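Local structure of nisin leader peptide-processing serine protease NisP (Lactococcus lactis subsp. lactis, 4MZD) at residues I308-G313 against R393-V398; R380-N385 against V398-G403; Q72-Y77 against D335-T340; S298-I303 against Y348-S353. The protein acts as a subtilisin-like serine protease that probably cuts the leader peptide off the nisin precursor during biosynthesis of this antibiotic. One frame throughout, in Å; residues are numbered along the deposited sequence. Where two conformers were deposited one is given.

Contact 1: residues I308-G313 against R393-V398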
# COMPACT_ATOMS: atom_id res chain seq x y z
N ILE A 308 -9.40 -4.78 -5.59
CA ILE A 308 -8.85 -6.13 -5.54
C ILE A 308 -8.38 -6.35 -4.11
O ILE A 308 -8.02 -5.39 -3.42
CB ILE A 308 -7.71 -6.31 -6.55
CG1 ILE A 308 -7.24 -7.77 -6.57
CG2 ILE A 308 -6.55 -5.37 -6.24
CD1 ILE A 308 -6.24 -8.06 -7.68
N TYR A 309 -8.39 -7.60 -3.66
CA TYR A 309 -8.02 -7.92 -2.28
C TYR A 309 -6.83 -8.86 -2.25
O TYR A 309 -6.67 -9.71 -3.13
CB TYR A 309 -9.21 -8.53 -1.54
CG TYR A 309 -10.36 -7.56 -1.40
CD1 TYR A 309 -10.53 -6.80 -0.25
CD2 TYR A 309 -11.26 -7.37 -2.45
CE1 TYR A 309 -11.57 -5.89 -0.14
CE2 TYR A 309 -12.30 -6.47 -2.35
CZ TYR A 309 -12.44 -5.73 -1.19
OH TYR A 309 -13.47 -4.82 -1.07
N ALA A 310 -5.98 -8.70 -1.25
CA ALA A 310 -4.85 -9.61 -1.07
C ALA A 310 -4.59 -9.77 0.43
O ALA A 310 -5.11 -9.00 1.24
CB ALA A 310 -3.63 -9.09 -1.80
N PRO A 311 -3.80 -10.78 0.82
CA PRO A 311 -3.66 -11.04 2.25
C PRO A 311 -3.07 -9.88 3.07
O PRO A 311 -1.97 -9.41 2.79
CB PRO A 311 -2.75 -12.28 2.29
CG PRO A 311 -3.09 -12.99 1.02
CD PRO A 311 -3.25 -11.88 0.01
N ALA A 312 -3.83 -9.49 4.09
CA ALA A 312 -3.50 -8.41 5.01
C ALA A 312 -3.54 -8.87 6.47
O ALA A 312 -3.09 -8.14 7.35
CB ALA A 312 -4.45 -7.24 4.82
N GLY A 313 -4.13 -10.04 6.72
CA GLY A 313 -4.26 -10.56 8.07
C GLY A 313 -5.59 -10.22 8.73
O GLY A 313 -6.57 -9.86 8.07
N ARG A 393 -12.78 -10.05 -5.81
CA ARG A 393 -11.61 -10.34 -6.61
C ARG A 393 -10.39 -10.39 -5.71
O ARG A 393 -10.14 -9.48 -4.92
CB ARG A 393 -11.40 -9.28 -7.69
CG ARG A 393 -12.31 -9.42 -8.89
CD ARG A 393 -11.91 -8.41 -9.94
NE ARG A 393 -11.92 -7.06 -9.40
CZ ARG A 393 -12.73 -6.09 -9.83
NH1 ARG A 393 -13.58 -6.33 -10.81
NH2 ARG A 393 -12.67 -4.89 -9.27
N VAL A 394 -9.63 -11.47 -5.83
CA VAL A 394 -8.41 -11.61 -5.06
C VAL A 394 -7.21 -11.81 -5.98
O VAL A 394 -7.34 -12.34 -7.09
CB VAL A 394 -8.49 -12.76 -4.04
CG1 VAL A 394 -9.60 -12.50 -3.03
CG2 VAL A 394 -8.68 -14.09 -4.75
N LEU A 395 -6.05 -11.37 -5.53
CA LEU A 395 -4.81 -11.53 -6.27
C LEU A 395 -4.41 -13.00 -6.36
O LEU A 395 -4.38 -13.71 -5.35
CB LEU A 395 -3.69 -10.76 -5.57
CG LEU A 395 -2.32 -10.87 -6.24
CD1 LEU A 395 -2.31 -10.16 -7.60
CD2 LEU A 395 -1.25 -10.29 -5.33
N ASN A 396 -4.12 -13.44 -7.57
CA ASN A 396 -3.56 -14.76 -7.80
C ASN A 396 -2.50 -14.60 -8.86
O ASN A 396 -2.80 -14.36 -10.03
CB ASN A 396 -4.63 -15.76 -8.24
CG ASN A 396 -4.09 -17.16 -8.37
OD1 ASN A 396 -3.26 -17.44 -9.23
ND2 ASN A 396 -4.55 -18.06 -7.51
N ILE A 397 -1.24 -14.71 -8.45
CA ILE A 397 -0.14 -14.35 -9.33
C ILE A 397 0.04 -15.35 -10.47
O ILE A 397 0.40 -14.97 -11.58
CB ILE A 397 1.16 -14.12 -8.55
CG1 ILE A 397 0.93 -13.04 -7.48
CG2 ILE A 397 2.29 -13.72 -9.49
CD1 ILE A 397 2.13 -12.73 -6.63
N VAL A 398 -0.22 -16.63 -10.20
CA VAL A 398 -0.18 -17.61 -11.27
C VAL A 398 -1.19 -17.26 -12.37
O VAL A 398 -0.86 -17.28 -13.56
CB VAL A 398 -0.39 -19.05 -10.74
CG1 VAL A 398 -0.55 -20.02 -11.89
CG2 VAL A 398 0.79 -19.44 -9.85

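Contact 2: residues R380-N385 against V398-G403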
# COMPACT_ATOMS: atom_id res chain seq x y z
N ARG A 380 -7.09 -3.23 -16.55
CA ARG A 380 -8.07 -4.14 -17.14
C ARG A 380 -7.56 -5.57 -17.09
O ARG A 380 -8.30 -6.50 -16.76
CB ARG A 380 -8.38 -3.73 -18.59
CG ARG A 380 -9.21 -2.45 -18.72
CD ARG A 380 -9.61 -2.16 -20.17
NE ARG A 380 -8.56 -1.46 -20.91
CZ ARG A 380 -7.92 -1.96 -21.96
NH1 ARG A 380 -6.98 -1.25 -22.57
NH2 ARG A 380 -8.21 -3.17 -22.40
N PHE A 381 -6.29 -5.76 -17.42
CA PHE A 381 -5.69 -7.08 -17.44
C PHE A 381 -5.71 -7.71 -16.04
O PHE A 381 -6.04 -8.89 -15.88
CB PHE A 381 -4.27 -7.02 -18.00
CG PHE A 381 -3.57 -8.33 -18.03
CD1 PHE A 381 -3.88 -9.29 -18.98
CD2 PHE A 381 -2.58 -8.62 -17.11
CE1 PHE A 381 -3.22 -10.50 -19.00
CE2 PHE A 381 -1.91 -9.83 -17.13
CZ PHE A 381 -2.23 -10.77 -18.08
N LEU A 382 -5.35 -6.92 -15.03
CA LEU A 382 -5.34 -7.41 -13.66
C LEU A 382 -6.72 -7.89 -13.24
O LEU A 382 -6.88 -9.00 -12.73
CB LEU A 382 -4.88 -6.31 -12.70
CG LEU A 382 -5.01 -6.63 -11.20
CD1 LEU A 382 -4.03 -7.72 -10.78
CD2 LEU A 382 -4.82 -5.37 -10.37
N LEU A 383 -7.73 -7.06 -13.46
CA LEU A 383 -9.06 -7.38 -12.98
C LEU A 383 -9.67 -8.59 -13.69
O LEU A 383 -10.40 -9.36 -13.08
CB LEU A 383 -9.98 -6.16 -13.04
CG LEU A 383 -9.53 -5.00 -12.14
CD1 LEU A 383 -10.55 -3.88 -12.11
CD2 LEU A 383 -9.23 -5.49 -10.73
N MET A 384 -9.35 -8.76 -14.97
CA MET A 384 -9.88 -9.90 -15.72
C MET A 384 -9.23 -11.21 -15.31
O MET A 384 -9.80 -12.29 -15.52
CB MET A 384 -9.69 -9.67 -17.22
CG MET A 384 -10.38 -8.43 -17.73
SD MET A 384 -10.34 -8.32 -19.53
CE MET A 384 -8.73 -8.98 -19.91
N ASN A 385 -8.03 -11.13 -14.74
CA ASN A 385 -7.26 -12.32 -14.39
C ASN A 385 -7.05 -12.45 -12.88
O ASN A 385 -6.02 -12.95 -12.41
CB ASN A 385 -5.94 -12.36 -15.14
CG ASN A 385 -6.13 -12.51 -16.64
OD1 ASN A 385 -6.45 -13.60 -17.13
ND2 ASN A 385 -5.96 -11.42 -17.37
N VAL A 398 -0.22 -16.63 -10.20
CA VAL A 398 -0.18 -17.61 -11.27
C VAL A 398 -1.19 -17.26 -12.37
O VAL A 398 -0.86 -17.28 -13.56
CB VAL A 398 -0.39 -19.05 -10.74
CG1 VAL A 398 -0.55 -20.02 -11.89
CG2 VAL A 398 0.79 -19.44 -9.85
N ASP A 399 -2.42 -16.93 -11.98
CA ASP A 399 -3.44 -16.55 -12.96
C ASP A 399 -3.01 -15.31 -13.73
O ASP A 399 -3.21 -15.22 -14.94
CB ASP A 399 -4.79 -16.28 -12.29
CG ASP A 399 -5.48 -17.54 -11.81
OD1 ASP A 399 -5.06 -18.65 -12.18
OD2 ASP A 399 -6.47 -17.40 -11.07
N LEU A 400 -2.43 -14.36 -13.02
CA LEU A 400 -2.03 -13.11 -13.63
C LEU A 400 -0.91 -13.33 -14.65
O LEU A 400 -0.98 -12.83 -15.77
CB LEU A 400 -1.58 -12.14 -12.55
CG LEU A 400 -1.37 -10.70 -12.99
CD1 LEU A 400 -2.65 -10.14 -13.60
CD2 LEU A 400 -0.94 -9.87 -11.80
N LEU A 401 0.11 -14.10 -14.27
CA LEU A 401 1.22 -14.40 -15.17
C LEU A 401 0.75 -15.19 -16.39
O LEU A 401 1.19 -14.94 -17.51
CB LEU A 401 2.32 -15.18 -14.43
CG LEU A 401 3.16 -14.38 -13.44
CD1 LEU A 401 4.00 -15.32 -12.57
CD2 LEU A 401 4.04 -13.37 -14.15
N ASN A 402 -0.14 -16.15 -16.17
CA ASN A 402 -0.66 -16.95 -17.28
C ASN A 402 -1.53 -16.14 -18.24
O ASN A 402 -1.56 -16.43 -19.43
CB ASN A 402 -1.40 -18.18 -16.75
CG ASN A 402 -0.45 -19.23 -16.20
OD1 ASN A 402 0.71 -19.30 -16.59
ND2 ASN A 402 -0.95 -20.06 -15.29
N GLY A 403 -2.23 -15.14 -17.72
CA GLY A 403 -2.97 -14.20 -18.55
C GLY A 403 -3.93 -14.82 -19.55
O GLY A 403 -3.95 -14.45 -20.72

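Contact 3: residues Q72-Y77 against D335-T340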
# COMPACT_ATOMS: atom_id res chain seq x y z
N GLN A 72 5.22 -17.79 5.93
CA GLN A 72 4.58 -16.85 5.00
C GLN A 72 3.30 -17.39 4.38
O GLN A 72 3.18 -17.50 3.17
CB GLN A 72 5.57 -16.44 3.91
CG GLN A 72 6.79 -15.74 4.44
CD GLN A 72 7.60 -15.15 3.32
OE1 GLN A 72 8.56 -15.75 2.84
NE2 GLN A 72 7.21 -13.96 2.88
N TRP A 73 2.32 -17.70 5.23
CA TRP A 73 1.01 -18.18 4.77
C TRP A 73 0.43 -17.23 3.72
O TRP A 73 -0.26 -17.65 2.79
CB TRP A 73 0.03 -18.33 5.94
CG TRP A 73 -0.25 -17.04 6.68
CD1 TRP A 73 0.41 -16.58 7.78
CD2 TRP A 73 -1.23 -16.05 6.35
NE1 TRP A 73 -0.10 -15.36 8.16
CE2 TRP A 73 -1.11 -15.02 7.31
CE3 TRP A 73 -2.20 -15.94 5.35
CZ2 TRP A 73 -1.92 -13.87 7.27
CZ3 TRP A 73 -3.00 -14.80 5.32
CH2 TRP A 73 -2.85 -13.79 6.28
N ASP A 74 0.68 -15.93 3.90
CA ASP A 74 0.11 -14.89 3.07
C ASP A 74 0.72 -14.89 1.66
O ASP A 74 0.03 -14.64 0.67
CB ASP A 74 0.29 -13.53 3.75
CG ASP A 74 1.75 -13.20 4.00
OD1 ASP A 74 2.49 -14.06 4.53
OD2 ASP A 74 2.17 -12.06 3.67
N MET A 75 2.01 -15.19 1.59
CA MET A 75 2.71 -15.29 0.32
C MET A 75 2.35 -16.61 -0.37
O MET A 75 2.16 -16.65 -1.58
CB MET A 75 4.23 -15.18 0.54
CG MET A 75 5.01 -14.51 -0.57
SD MET A 75 4.41 -12.85 -1.01
CE MET A 75 4.94 -11.72 0.27
N LYS A 76 2.23 -17.69 0.40
CA LYS A 76 1.79 -18.95 -0.18
C LYS A 76 0.42 -18.77 -0.84
O LYS A 76 0.14 -19.34 -1.89
CB LYS A 76 1.70 -20.04 0.89
CG LYS A 76 3.04 -20.46 1.48
CD LYS A 76 2.81 -21.55 2.51
CE LYS A 76 4.09 -21.92 3.24
NZ LYS A 76 3.82 -23.07 4.15
N TYR A 77 -0.44 -17.98 -0.20
CA TYR A 77 -1.79 -17.79 -0.69
C TYR A 77 -1.83 -17.21 -2.11
O TYR A 77 -2.58 -17.66 -2.97
CB TYR A 77 -2.57 -16.89 0.28
CG TYR A 77 -4.04 -16.80 -0.02
CD1 TYR A 77 -4.95 -17.64 0.62
CD2 TYR A 77 -4.54 -15.87 -0.93
CE1 TYR A 77 -6.30 -17.55 0.35
CE2 TYR A 77 -5.88 -15.78 -1.20
CZ TYR A 77 -6.76 -16.63 -0.56
OH TYR A 77 -8.11 -16.54 -0.84
N ASP A 335 -2.59 -15.21 11.85
CA ASP A 335 -3.42 -14.00 11.75
C ASP A 335 -2.66 -12.80 11.22
O ASP A 335 -3.24 -11.93 10.57
CB ASP A 335 -3.98 -13.61 13.12
CG ASP A 335 -5.08 -14.53 13.61
OD1 ASP A 335 -5.37 -15.56 12.96
OD2 ASP A 335 -5.62 -14.22 14.69
N TRP A 336 -1.37 -12.72 11.56
CA TRP A 336 -0.54 -11.60 11.13
C TRP A 336 0.49 -12.13 10.15
O TRP A 336 0.65 -13.35 10.00
CB TRP A 336 0.10 -10.90 12.32
CG TRP A 336 -0.89 -10.14 13.18
CD1 TRP A 336 -2.24 -10.05 12.99
CD2 TRP A 336 -0.59 -9.37 14.34
NE1 TRP A 336 -2.80 -9.27 13.97
CE2 TRP A 336 -1.81 -8.84 14.82
CE3 TRP A 336 0.59 -9.07 15.03
CZ2 TRP A 336 -1.88 -8.03 15.95
CZ3 TRP A 336 0.52 -8.27 16.16
CH2 TRP A 336 -0.71 -7.76 16.61
N LEU A 337 1.16 -11.23 9.46
CA LEU A 337 2.09 -11.68 8.44
C LEU A 337 3.52 -11.24 8.74
O LEU A 337 3.79 -10.20 9.34
CB LEU A 337 1.62 -11.32 7.04
CG LEU A 337 1.51 -9.83 6.78
CD1 LEU A 337 2.74 -9.34 6.05
CD2 LEU A 337 0.27 -9.51 5.95
N PHE A 338 4.43 -12.10 8.34
CA PHE A 338 5.83 -12.00 8.70
C PHE A 338 6.58 -11.26 7.60
O PHE A 338 6.56 -11.68 6.44
CB PHE A 338 6.35 -13.43 8.83
CG PHE A 338 7.69 -13.55 9.50
CD1 PHE A 338 7.83 -13.34 10.85
CD2 PHE A 338 8.78 -13.95 8.76
CE1 PHE A 338 9.07 -13.50 11.46
CE2 PHE A 338 10.02 -14.11 9.36
CZ PHE A 338 10.16 -13.89 10.70
N THR A 339 7.24 -10.16 7.95
CA THR A 339 7.91 -9.36 6.94
C THR A 339 9.20 -8.74 7.47
O THR A 339 9.50 -8.80 8.67
CB THR A 339 6.96 -8.31 6.34
OG1 THR A 339 7.51 -7.82 5.12
CG2 THR A 339 6.72 -7.18 7.32
N THR A 340 9.98 -8.16 6.56
CA THR A 340 11.21 -7.47 6.89
C THR A 340 10.94 -6.18 7.66
O THR A 340 9.97 -5.49 7.36
CB THR A 340 11.96 -7.10 5.60
OG1 THR A 340 11.06 -6.45 4.71
CG2 THR A 340 12.48 -8.34 4.90
O HOH W 1 5.10 -12.26 4.14
O HOH W 2 3.28 -14.36 7.14

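Contact 4: residues S298-I303 against Y348-S353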
# COMPACT_ATOMS: atom_id res chain seq x y z
N SER A 298 -10.66 -8.95 5.56
CA SER A 298 -10.13 -8.75 6.90
C SER A 298 -11.10 -7.94 7.75
O SER A 298 -11.71 -6.99 7.25
CB SER A 298 -8.81 -7.99 6.83
OG SER A 298 -7.87 -8.66 6.01
N ASP A 299 -11.21 -8.28 9.02
CA ASP A 299 -12.10 -7.54 9.91
C ASP A 299 -11.88 -6.03 9.84
O ASP A 299 -12.84 -5.26 9.87
CB ASP A 299 -12.00 -8.03 11.36
CG ASP A 299 -10.64 -7.77 11.99
OD1 ASP A 299 -9.61 -8.04 11.33
OD2 ASP A 299 -10.60 -7.33 13.16
N PHE A 300 -10.62 -5.61 9.75
CA PHE A 300 -10.30 -4.19 9.73
C PHE A 300 -10.44 -3.52 8.36
O PHE A 300 -10.41 -2.30 8.27
CB PHE A 300 -8.87 -3.94 10.24
CG PHE A 300 -7.83 -4.77 9.53
CD1 PHE A 300 -7.43 -4.45 8.23
CD2 PHE A 300 -7.26 -5.87 10.15
CE1 PHE A 300 -6.49 -5.22 7.57
CE2 PHE A 300 -6.31 -6.64 9.49
CZ PHE A 300 -5.94 -6.32 8.21
N SER A 301 -10.53 -4.30 7.28
CA SER A 301 -10.41 -3.70 5.96
C SER A 301 -11.65 -2.92 5.54
O SER A 301 -12.78 -3.37 5.72
CB SER A 301 -10.12 -4.76 4.90
OG SER A 301 -9.93 -4.15 3.63
N ASN A 302 -11.42 -1.75 4.94
CA ASN A 302 -12.49 -1.11 4.21
C ASN A 302 -12.90 -2.01 3.04
O ASN A 302 -12.14 -2.89 2.61
CB ASN A 302 -12.05 0.25 3.69
CG ASN A 302 -11.94 1.30 4.78
OD1 ASN A 302 -12.14 1.04 5.96
ND2 ASN A 302 -11.64 2.52 4.36
N ILE A 303 -14.09 -1.76 2.53
CA ILE A 303 -14.65 -2.56 1.46
C ILE A 303 -14.97 -1.66 0.28
O ILE A 303 -15.64 -0.64 0.44
CB ILE A 303 -15.95 -3.29 1.92
CG1 ILE A 303 -15.71 -4.09 3.20
CG2 ILE A 303 -16.50 -4.16 0.80
CD1 ILE A 303 -16.06 -3.34 4.47
N TYR A 348 5.98 -9.45 12.80
CA TYR A 348 4.59 -9.70 12.41
C TYR A 348 3.81 -8.40 12.35
O TYR A 348 3.85 -7.61 13.28
CB TYR A 348 3.93 -10.67 13.39
CG TYR A 348 4.30 -12.10 13.10
CD1 TYR A 348 3.60 -12.83 12.15
CD2 TYR A 348 5.37 -12.73 13.75
CE1 TYR A 348 3.93 -14.13 11.84
CE2 TYR A 348 5.70 -14.04 13.46
CZ TYR A 348 4.99 -14.73 12.50
OH TYR A 348 5.35 -16.03 12.20
N VAL A 349 3.10 -8.22 11.24
CA VAL A 349 2.35 -6.99 10.97
C VAL A 349 0.97 -7.35 10.41
O VAL A 349 0.69 -8.50 10.08
CB VAL A 349 3.10 -6.11 9.94
CG1 VAL A 349 4.47 -5.72 10.47
CG2 VAL A 349 3.21 -6.82 8.60
N TYR A 350 0.11 -6.34 10.30
CA TYR A 350 -1.18 -6.53 9.63
C TYR A 350 -1.60 -5.20 9.02
O TYR A 350 -1.13 -4.15 9.44
CB TYR A 350 -2.26 -7.02 10.61
CG TYR A 350 -2.62 -5.98 11.65
CD1 TYR A 350 -3.62 -5.04 11.41
CD2 TYR A 350 -1.94 -5.91 12.86
CE1 TYR A 350 -3.94 -4.08 12.34
CE2 TYR A 350 -2.25 -4.94 13.80
CZ TYR A 350 -3.26 -4.04 13.52
OH TYR A 350 -3.58 -3.08 14.45
N GLY A 351 -2.49 -5.27 8.04
CA GLY A 351 -3.07 -4.06 7.48
C GLY A 351 -3.03 -4.05 5.97
O GLY A 351 -2.21 -4.74 5.34
N ASN A 352 -3.89 -3.25 5.36
CA ASN A 352 -3.96 -3.20 3.91
C ASN A 352 -2.68 -2.68 3.27
O ASN A 352 -2.44 -2.91 2.08
CB ASN A 352 -5.16 -2.38 3.46
CG ASN A 352 -6.47 -3.09 3.75
OD1 ASN A 352 -6.48 -4.28 4.08
ND2 ASN A 352 -7.58 -2.37 3.63
N SER A 353 -1.85 -2.00 4.05
CA SER A 353 -0.52 -1.62 3.56
C SER A 353 0.33 -2.80 3.13
O SER A 353 1.33 -2.59 2.44
CB SER A 353 0.24 -0.84 4.62
OG SER A 353 0.39 -1.61 5.78

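Contact 1: residues I308-G313 against R393-V398
Tyr309 and Val394 sit side by side in a single parallel beta bridge, their CA atoms 4.6 Å apart. Tyr309 N donates to Arg393 O over 2.9 Å. Leu395 N returns a bond of 3.0 Å to Tyr309 O. Val394 CA also comes within 3.2 Å of Tyr309 O, as a CA-H...O contact. Arg393 O has a second neighbour, the CD2 edge of the Tyr309 ring, which it meets in the ring plane. The ring is brought there by CG lying beside the backbone N (chi1 -64°), and its OH is bonded to Gly304 N. Apolar contacts flank the bridge. Ala310 CB meets Leu395 CB at 4.1 Å. Ile308 runs extended, both torsions near 180°, so that CD1 lies along the Leu395 backbone and near its CB. Further out, a weak bond joins Arg393 NH2 to Ala307 O. Asn396 then caps helix 397-402 through OD1 and Asp399 N. Strand 308-311 is an edge of the main sheet, bonded on its other side to strand 286-291. The bridge thus ties the link before helix 397-402 to that sheet, while Pro311 packs on helix 73-79.

Contact 2: residues R380-N385 against V398-G403
The Phe381 ring turns an edge to Leu400 O, which lies near the ring plane and 3.3 Å from CZ. The CA of Gly403 approaches the same end of the ring obliquely, 3.5 Å from CZ. One face carries the amide nitrogen ND2 of Asn385, which stands 3.2 Å above the ring plane and is offset toward the rim. That nitrogen is gripped by two backbone oxygens. It donates to Phe381 O over 2.9 Å with an N-H...O angle of 155°, and it also bonds Asn405 O. The two bonds fix the rotation of the amide, whose OD1 comes 3.7 Å from Gly403 C. Asn385 is the first residue past the end of helix 375-384. Gly403 holds the matching place after helix 397-402, where its positive phi turns the chain and a bare CA meets the ring. The two helices belong to the C-terminal part of the subtilase fold and are joined by a connection holding the short hairpin 388-389/392-393. Both pack on helix 356-370: Phe381 and Leu400 share Val366, Leu382 lies on Leu363, and Leu400 also touches Ala362. Leu400 wedges its two methyls between the helices. Its CG is anti to the backbone N (chi1 -169°), which carries CD1 to 3.6 Å from Phe381 CE2. CD2 meets Leu382 CD1 at 3.9 Å, the two side chains crossing obliquely. At the partly exposed border Asp399 CB rests against Asn385 O.

Contact 3: residues Q72-Y77 against D335-T340
Trp73, Asp74 and Leu337 all hold CG between the backbone N and the carbonyl carbon (chi1 all near 60°), which lays Asp74 CB against one face of the Trp73 indole, offset toward the rim, and the Asp74 carboxylate against Leu337. Trp73 NE1 bonds Trp336 O over 2.8 Å with an N-H...O angle of 161°. The oxygen lies in the indole plane, but the nitrogen sits well above the carbonyl plane. The Asp74 side chain crosses that of Leu337 at about a right angle, Asp74 OD2 resting 3.5 Å from Leu337 CB. Two waters lie between Asp74 and the strand. One accepts from Phe338 N at 2.8 Å and donates to Asp74 OD1 at 2.7 Å. The other accepts from Gln72 NE2 and lies within bonding distance of Asp74 OD2 and Phe338 O. Its two protons cannot serve every acceptor around it, so which of them it bonds at one time is open. Gln72 NE2 also bonds Leu162 O. Asp74 OD2 also forms a salt bridge with Lys358, which probably stabilises the buried charge. The contact joins helix 73-79 to strand 337-340. That strand forms a beta hairpin with 346-349, the element that leads to the predicted charge-relay serine, Ser353.

Contact 4: residues S298-I303 against Y348-S353
The Gly351-Asn352-Ser353 sequence carries the predicted charge-relay serine of this subtilase, and the loop 298-303 packs against it through Ser301 and Phe300. Asn352 ND2 donates to Ser301 OG over 2.9 Å with an N-H...O angle of 157°, the acceptor lying near the amide plane. Ser301 OG in turn donates to Asn302 O at 2.7 Å, in the carbonyl plane and on a lone pair. The hydroxyl thus both accepts and donates, and it reaches this place with OG anti to its own backbone N (chi1 -176°). Phe300 lies beside this bond, against Gly351. Its CE1 corner lies 3.6 Å from Gly351 CA, and Asn352 OD1 comes near the ring plane at the edge. Tyr350 approaches obliquely, its CD1 3.7 Å from Phe300 CE2, with the two ring planes at 46°. One face of the Phe300 ring is covered by Ser298 CB, 3.6 Å above the plane. The loop holds this shape by a type I turn from Ser298 to Ser301, closed by Ser301 N to Ser298 O. Asn302 anchors its far end, taking bonds from Leu251 N and Asp249 N on OD1. Asn248, of that same stretch, accepts from Asn352 N through OD1, and Ser353 O bonds Ser204 OG. Ser353 OG is bonded to the carbonyl oxygen of Arg488, the last residue of the chain, consistent with the C-terminal autocleavage reported for NisP. Gly-Asn-Ser here fills the place of the Gly-Thr-Ser motif that bears the nucleophile in subtilisins.

In the fold
Contact 1 is the middle of the group. Its centre lies about 12 Å from the centre of each other contact, and it touches all three. The centres of contacts 2 and 4 are about 23 Å apart, and the two do not touch. Contacts 1 and 2 share Val398 and helix 397-402. Contacts 3 and 4 meet in the hairpin of strands 337-340 and 346-349, where Leu337 O and Val349 N are 2.8 Å apart. Ala312 O to Gly351 N, 3.0 Å, joins contacts 1 and 4. Along the chain 72-77 comes first, then 298-303, 308-313, 335-340, 348-353, 380-385 and 393-403. Together they tie helix 73-79 and the helices 375-384 and 397-402 to the sheet edge near the predicted catalytic serine.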